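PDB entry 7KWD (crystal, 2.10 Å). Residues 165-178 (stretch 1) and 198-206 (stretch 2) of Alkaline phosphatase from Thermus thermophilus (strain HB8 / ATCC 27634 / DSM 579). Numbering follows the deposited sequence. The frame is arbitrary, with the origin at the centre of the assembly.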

ATOM      1  N   ILE A 165     -33.283  -1.310   6.942  1.00 27.73           N
ATOM      2  CA  ILE A 165     -32.338  -0.516   7.725  1.00 29.31           C
ATOM      3  C   ILE A 165     -32.855   0.917   7.913  1.00 21.91           C
ATOM      4  O   ILE A 165     -32.746   1.490   8.994  1.00 23.40           O
ATOM      5  CB  ILE A 165     -30.954  -0.560   7.041  1.00 23.41           C
ATOM      6  CG1 ILE A 165     -30.346  -1.972   7.159  1.00 25.18           C
ATOM      7  CG2 ILE A 165     -29.978   0.437   7.684  1.00 28.68           C
ATOM      8  CD1 ILE A 165     -29.132  -2.186   6.246  1.00 24.72           C
ATOM      9  N   ALA A 166     -33.464   1.491   6.880  1.00 23.53           N
ATOM     10  CA  ALA A 166     -34.040   2.829   7.005  1.00 27.16           C
ATOM     11  C   ALA A 166     -35.104   2.875   8.090  1.00 28.01           C
ATOM     12  O   ALA A 166     -35.221   3.871   8.819  1.00 23.33           O
ATOM     13  CB  ALA A 166     -34.619   3.277   5.653  1.00 26.67           C
ATOM     14  N   GLU A 167     -35.874   1.792   8.231  1.00 24.44           N
ATOM     15  CA  GLU A 167     -36.830   1.723   9.321  1.00 28.66           C
ATOM     16  C   GLU A 167     -36.097   1.643  10.654  1.00 24.67           C
ATOM     17  O   GLU A 167     -36.491   2.275  11.645  1.00 27.29           O
ATOM     18  CB  GLU A 167     -37.754   0.497   9.156  1.00 26.50           C
ATOM     19  CG  GLU A 167     -38.638   0.432   7.904  1.00 33.26           C
ATOM     20  CD  GLU A 167     -39.236  -0.971   7.712  1.00 35.93           C
ATOM     21  OE1 GLU A 167     -39.670  -1.559   8.706  1.00 47.84           O
ATOM     22  OE2 GLU A 167     -39.231  -1.508   6.593  1.00 43.06           O
ATOM     23  N   GLN A 168     -35.038   0.838  10.703  1.00 24.96           N
ATOM     24  CA  GLN A 168     -34.244   0.736  11.928  1.00 26.98           C
ATOM     25  C   GLN A 168     -33.638   2.085  12.314  1.00 23.07           C
ATOM     26  O   GLN A 168     -33.503   2.391  13.500  1.00 24.52           O
ATOM     27  CB  GLN A 168     -33.163  -0.318  11.731  1.00 25.43           C
ATOM     28  CG  GLN A 168     -33.708  -1.745  11.631  1.00 29.23           C
ATOM     29  CD  GLN A 168     -32.597  -2.739  11.371  1.00 28.52           C
ATOM     30  OE1 GLN A 168     -32.254  -3.002  10.219  1.00 28.23           O
ATOM     31  NE2 GLN A 168     -32.028  -3.291  12.439  1.00 21.65           N
ATOM     32  N   TYR A 169     -33.258   2.900  11.317  1.00 19.24           N
ATOM     33  CA  TYR A 169     -32.735   4.239  11.596  1.00 20.83           C
ATOM     34  C   TYR A 169     -33.772   5.112  12.288  1.00 21.96           C
ATOM     35  O   TYR A 169     -33.455   5.856  13.239  1.00 25.37           O
ATOM     36  CB  TYR A 169     -32.299   4.901  10.290  1.00 20.53           C
ATOM     37  CG  TYR A 169     -30.934   4.540   9.794  1.00 24.20           C
ATOM     38  CD1 TYR A 169     -30.218   3.462  10.326  1.00 25.48           C
ATOM     39  CD2 TYR A 169     -30.331   5.310   8.827  1.00 24.59           C
ATOM     40  CE1 TYR A 169     -28.942   3.172   9.863  1.00 22.51           C
ATOM     41  CE2 TYR A 169     -29.070   5.028   8.359  1.00 21.52           C
ATOM     42  CZ  TYR A 169     -28.376   3.956   8.877  1.00 24.98           C
ATOM     43  OH  TYR A 169     -27.103   3.702   8.382  1.00 23.09           O
ATOM     44  N   LEU A 170     -35.024   5.058  11.811  1.00 28.04           N
ATOM     45  CA  LEU A 170     -36.092   5.809  12.465  1.00 21.59           C
ATOM     46  C   LEU A 170     -36.236   5.395  13.924  1.00 25.73           C
ATOM     47  O   LEU A 170     -36.384   6.242  14.804  1.00 23.65           O
ATOM     48  CB  LEU A 170     -37.406   5.595  11.713  1.00 29.45           C
ATOM     49  CG  LEU A 170     -38.669   6.260  12.269  1.00 29.52           C
ATOM     50  CD1 LEU A 170     -38.542   7.793  12.323  1.00 30.07           C
ATOM     51  CD2 LEU A 170     -39.902   5.851  11.437  1.00 29.02           C
ATOM     52  N   GLU A 171     -36.207   4.087  14.194  1.00 27.07           N
ATOM     53  CA  GLU A 171     -36.371   3.616  15.564  1.00 27.94           C
ATOM     54  C   GLU A 171     -35.140   3.943  16.402  1.00 28.89           C
ATOM     55  O   GLU A 171     -35.261   4.317  17.573  1.00 25.23           O
ATOM     56  CB  GLU A 171     -36.647   2.109  15.577  1.00 31.34           C
ATOM     57  CG  GLU A 171     -37.016   1.570  16.971  1.00 42.40           C
ATOM     58  CD  GLU A 171     -37.078   0.054  16.998  1.00 63.07           C
ATOM     59  OE1 GLU A 171     -37.033  -0.550  15.897  1.00 58.80           O
ATOM     60  OE2 GLU A 171     -37.159  -0.531  18.112  1.00 69.98           O
ATOM     61  N   PHE A 172     -33.941   3.849  15.811  1.00 26.35           N
ATOM     62  CA  PHE A 172     -32.738   4.202  16.563  1.00 25.56           C
ATOM     63  C   PHE A 172     -32.763   5.662  16.979  1.00 26.31           C
ATOM     64  O   PHE A 172     -32.426   6.001  18.121  1.00 23.99           O
ATOM     65  CB  PHE A 172     -31.484   3.902  15.741  1.00 23.35           C
ATOM     66  CG  PHE A 172     -30.196   4.208  16.479  1.00 24.86           C
ATOM     67  CD1 PHE A 172     -29.752   3.395  17.520  1.00 28.75           C
ATOM     68  CD2 PHE A 172     -29.453   5.326  16.153  1.00 29.44           C
ATOM     69  CE1 PHE A 172     -28.558   3.695  18.207  1.00 27.85           C
ATOM     70  CE2 PHE A 172     -28.253   5.640  16.837  1.00 32.47           C
ATOM     71  CZ  PHE A 172     -27.814   4.824  17.863  1.00 28.49           C
ATOM     72  N   GLY A 173     -33.183   6.541  16.080  1.00 25.60           N
ATOM     73  CA  GLY A 173     -33.356   7.937  16.430  1.00 22.87           C
ATOM     74  C   GLY A 173     -32.112   8.803  16.501  1.00 22.75           C
ATOM     75  O   GLY A 173     -32.043   9.716  17.339  1.00 25.59           O
ATOM     76  N   ALA A 174     -31.128   8.579  15.629  1.00 23.57           N
ATOM     77  CA  ALA A 174     -29.945   9.442  15.663  1.00 26.72           C
ATOM     78  C   ALA A 174     -30.339  10.874  15.331  1.00 30.29           C
ATOM     79  O   ALA A 174     -31.293  11.121  14.577  1.00 25.48           O
ATOM     80  CB  ALA A 174     -28.870   8.959  14.687  1.00 25.01           C
ATOM     81  N   GLU A 175     -29.576  11.826  15.879  1.00 24.37           N
ATOM     82  CA  GLU A 175     -29.941  13.224  15.727  1.00 26.72           C
ATOM     83  C   GLU A 175     -29.733  13.721  14.308  1.00 25.43           C
ATOM     84  O   GLU A 175     -30.448  14.633  13.865  1.00 26.93           O
ATOM     85  CB  GLU A 175     -29.152  14.080  16.725  1.00 25.78           C
ATOM     86  CG  GLU A 175     -29.746  14.102  18.152  1.00 25.60           C
ATOM     87  CD  GLU A 175     -29.458  12.833  19.004  1.00 34.10           C
ATOM     88  OE1 GLU A 175     -28.828  11.834  18.518  1.00 28.76           O
ATOM     89  OE2 GLU A 175     -29.882  12.840  20.187  1.00 35.92           O
ATOM     90  N   VAL A 176     -28.774  13.155  13.586  1.00 20.93           N
ATOM     91  CA  VAL A 176     -28.460  13.577  12.226  1.00 22.28           C
ATOM     92  C   VAL A 176     -28.188  12.349  11.354  1.00 23.23           C
ATOM     93  O   VAL A 176     -27.328  11.529  11.676  1.00 22.35           O
ATOM     94  CB  VAL A 176     -27.224  14.509  12.156  1.00 28.38           C
ATOM     95  CG1 VAL A 176     -26.864  14.820  10.689  1.00 21.66           C
ATOM     96  CG2 VAL A 176     -27.443  15.784  12.943  1.00 25.90           C
ATOM     97  N   TYR A 177     -28.855  12.284  10.206  1.00 20.21           N
ATOM     98  CA  TYR A 177     -28.614  11.300   9.163  1.00 18.36           C
ATOM     99  C   TYR A 177     -28.521  12.050   7.840  1.00 23.09           C
ATOM    100  O   TYR A 177     -29.507  12.658   7.417  1.00 22.38           O
ATOM    101  CB  TYR A 177     -29.763  10.296   9.045  1.00 23.09           C
ATOM    102  CG  TYR A 177     -30.046   9.378  10.197  1.00 20.12           C
ATOM    103  CD1 TYR A 177     -29.226   8.284  10.455  1.00 20.67           C
ATOM    104  CD2 TYR A 177     -31.184   9.544  10.967  1.00 18.86           C
ATOM    105  CE1 TYR A 177     -29.520   7.403  11.480  1.00 22.63           C
ATOM    106  CE2 TYR A 177     -31.475   8.688  12.009  1.00 20.89           C
ATOM    107  CZ  TYR A 177     -30.648   7.611  12.255  1.00 23.57           C
ATOM    108  OH  TYR A 177     -30.938   6.747  13.277  1.00 19.52           O
ATOM    109  N   LEU A 178     -27.377  11.970   7.163  1.00 21.08           N
ATOM    110  CA  LEU A 178     -27.176  12.670   5.903  1.00 20.10           C
ATOM    111  C   LEU A 178     -26.449  11.772   4.929  1.00 29.44           C
ATOM    112  O   LEU A 178     -25.405  11.209   5.266  1.00 20.14           O
ATOM    113  CB  LEU A 178     -26.362  13.944   6.085  1.00 21.20           C
ATOM    114  CG  LEU A 178     -26.938  15.033   6.957  1.00 25.58           C
ATOM    115  CD1 LEU A 178     -25.887  16.077   7.215  1.00 21.04           C
ATOM    116  CD2 LEU A 178     -28.188  15.648   6.321  1.00 24.17           C
ATOM    117  N   ALA A 198     -42.406  10.869   5.844  1.00 31.78           N
ATOM    118  CA  ALA A 198     -43.483  11.324   6.712  1.00 33.85           C
ATOM    119  C   ALA A 198     -43.287  10.805   8.123  1.00 27.84           C
ATOM    120  O   ALA A 198     -43.537  11.524   9.092  1.00 24.24           O
ATOM    121  CB  ALA A 198     -44.843  10.876   6.161  1.00 30.28           C
ATOM    122  N   ALA A 199     -42.831   9.551   8.255  1.00 27.13           N
ATOM    123  CA  ALA A 199     -42.664   8.972   9.585  1.00 31.03           C
ATOM    124  C   ALA A 199     -41.526   9.651  10.346  1.00 30.74           C
ATOM    125  O   ALA A 199     -41.623   9.871  11.557  1.00 27.28           O
ATOM    126  CB  ALA A 199     -42.423   7.469   9.468  1.00 28.66           C
ATOM    127  N   PHE A 200     -40.442  10.005   9.651  1.00 26.70           N
ATOM    128  CA  PHE A 200     -39.399  10.789  10.300  1.00 28.38           C
ATOM    129  C   PHE A 200     -39.922  12.161  10.696  1.00 27.95           C
ATOM    130  O   PHE A 200     -39.663  12.649  11.799  1.00 25.68           O
ATOM    131  CB  PHE A 200     -38.194  10.929   9.374  1.00 23.22           C
ATOM    132  CG  PHE A 200     -37.177   9.782   9.459  1.00 30.16           C
ATOM    133  CD1 PHE A 200     -37.365   8.611   8.747  1.00 22.03           C
ATOM    134  CD2 PHE A 200     -36.008   9.921  10.206  1.00 30.24           C
ATOM    135  CE1 PHE A 200     -36.429   7.580   8.786  1.00 22.90           C
ATOM    136  CE2 PHE A 200     -35.082   8.905  10.262  1.00 30.85           C
ATOM    137  CZ  PHE A 200     -35.287   7.727   9.541  1.00 28.97           C
ATOM    138  N   ALA A 201     -40.685  12.799   9.821  1.00 26.70           N
ATOM    139  CA  ALA A 201     -41.217  14.107  10.178  1.00 25.09           C
ATOM    140  C   ALA A 201     -42.077  14.013  11.431  1.00 26.80           C
ATOM    141  O   ALA A 201     -42.091  14.936  12.258  1.00 24.76           O
ATOM    142  CB  ALA A 201     -42.017  14.705   9.027  1.00 32.81           C
ATOM    143  N   ALA A 202     -42.823  12.919  11.577  1.00 23.14           N
ATOM    144  CA  ALA A 202     -43.688  12.785  12.754  1.00 25.76           C
ATOM    145  C   ALA A 202     -42.876  12.711  14.044  1.00 27.89           C
ATOM    146  O   ALA A 202     -43.386  13.036  15.113  1.00 25.15           O
ATOM    147  CB  ALA A 202     -44.557  11.540  12.639  1.00 26.05           C
ATOM    148  N   LYS A 203     -41.632  12.287  13.964  1.00 30.33           N
ATOM    149  CA  LYS A 203     -40.747  12.238  15.120  1.00 33.09           C
ATOM    150  C   LYS A 203     -39.898  13.501  15.247  1.00 33.63           C
ATOM    151  O   LYS A 203     -39.020  13.563  16.104  1.00 33.13           O
ATOM    152  CB  LYS A 203     -39.891  10.976  15.025  1.00 30.72           C
ATOM    153  CG  LYS A 203     -40.722   9.707  15.331  1.00 42.39           C
ATOM    154  CD  LYS A 203     -39.998   8.684  16.209  1.00 51.93           C
ATOM    155  CE  LYS A 203     -40.881   8.216  17.386  1.00 67.02           C
ATOM    156  NZ  LYS A 203     -41.048   9.286  18.439  1.00 56.86           N
ATOM    157  N   GLY A 204     -40.177  14.525  14.447  1.00 27.84           N
ATOM    158  CA  GLY A 204     -39.576  15.818  14.649  1.00 33.55           C
ATOM    159  C   GLY A 204     -38.391  16.122  13.770  1.00 31.95           C
ATOM    160  O   GLY A 204     -37.840  17.220  13.876  1.00 29.96           O
ATOM    161  N   TYR A 205     -38.013  15.214  12.875  1.00 27.59           N
ATOM    162  CA  TYR A 205     -36.919  15.496  11.966  1.00 28.35           C
ATOM    163  C   TYR A 205     -37.313  16.520  10.916  1.00 29.04           C
ATOM    164  O   TYR A 205     -38.407  16.457  10.349  1.00 27.52           O
ATOM    165  CB  TYR A 205     -36.471  14.229  11.237  1.00 27.28           C
ATOM    166  CG  TYR A 205     -35.750  13.215  12.067  1.00 28.99           C
ATOM    167  CD1 TYR A 205     -36.452  12.300  12.826  1.00 28.52           C
ATOM    168  CD2 TYR A 205     -34.360  13.129  12.046  1.00 32.31           C
ATOM    169  CE1 TYR A 205     -35.788  11.330  13.576  1.00 27.03           C
ATOM    170  CE2 TYR A 205     -33.693  12.161  12.775  1.00 28.89           C
ATOM    171  CZ  TYR A 205     -34.421  11.269  13.552  1.00 28.81           C
ATOM    172  OH  TYR A 205     -33.765  10.318  14.308  1.00 27.68           O
ATOM    173  N   GLY A 206     -36.397  17.449  10.647  1.00 25.59           N
ATOM    174  CA  GLY A 206     -36.439  18.218   9.423  1.00 25.75           C
ATOM    175  C   GLY A 206     -35.928  17.353   8.292  1.00 30.53           C
ATOM    176  O   GLY A 206     -34.884  16.704   8.413  1.00 31.04           O
TER

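The two stretches bury 393 Å² between them, counting both sides. Helix 165-172 and helix 198-202 run nearly parallel, 6° apart, with their axes 10.5 Å apart at closest approach. The contact is mostly apolar, with one hydrogen bond near the end of the first helix. Phe 200 and Tyr 205, both buried, have 78 and 81 Å² covered by stretch 1.

Ala 166 is the first residue of stretch 1 to make contact. Ala 166 O lies 3.9 Å from CE1 of Phe 200, at the edge of that ring. Glu 167, Gln 168 and Glu 171 point away from stretch 2, which suits polar side chains.

Tyr 169 touches Phe 200 through its base: Tyr 169 CB is 4.2 Å from CZ of Phe 200. The end of its side chain leads away, and its OH is hydrogen-bonded elsewhere in the structure.

Leu 170 is the main apolar anchor of stretch 1, with 112 Å² covered. Its chi1 is t and its chi2 is p. This places Leu 170 CD1 over the face of the Phe 200 ring, 3.8 Å from the centroid and 12° off the normal, a CH-pi contact. Leu 170 CB also lies over a face of this ring, 3.7 Å from Phe 200 CE1. The other methyl, Leu 170 CD2, packs 3.6 Å from Ala 199 CB. Lys 203 adds the aliphatic part of its chain: Lys 203 CG is 4.2 Å from Leu 170 CD1.

Gly 173 leaves the helix with positive phi, a conformation that favours glycine. Gly 173 C is 3.1 Å from Tyr 205 OH. The chain turns here and brings the carbonyl of Ala 174 to the tyrosine. Tyr 205 OH donates a hydrogen bond to Ala 174 O at 2.6 Å, the only one across the stretches. The acceptor lies at the edge of the Tyr 205 ring, near its plane, where the hydroxyl can reach it.

Val 176 points away, but Tyr 177 points toward stretch 2. Tyr 177 CD2 is 4.0 Å from Phe 200 CE2 and 4.1 Å from Tyr 205 CE2, so one ring touches both aromatic partners. Tyr 205 OH sits at the Tyr 177 ring edge, 3.6 Å from CE2 of Tyr 177. Tyr 177 OH accepts from Ala 174 N at 3.0 Å and donates a weak bond to Tyr 169 O at 2.7 Å. A tyrosine thus combines an apolar ring for packing with a hydroxyl that ties the strand to the helix end.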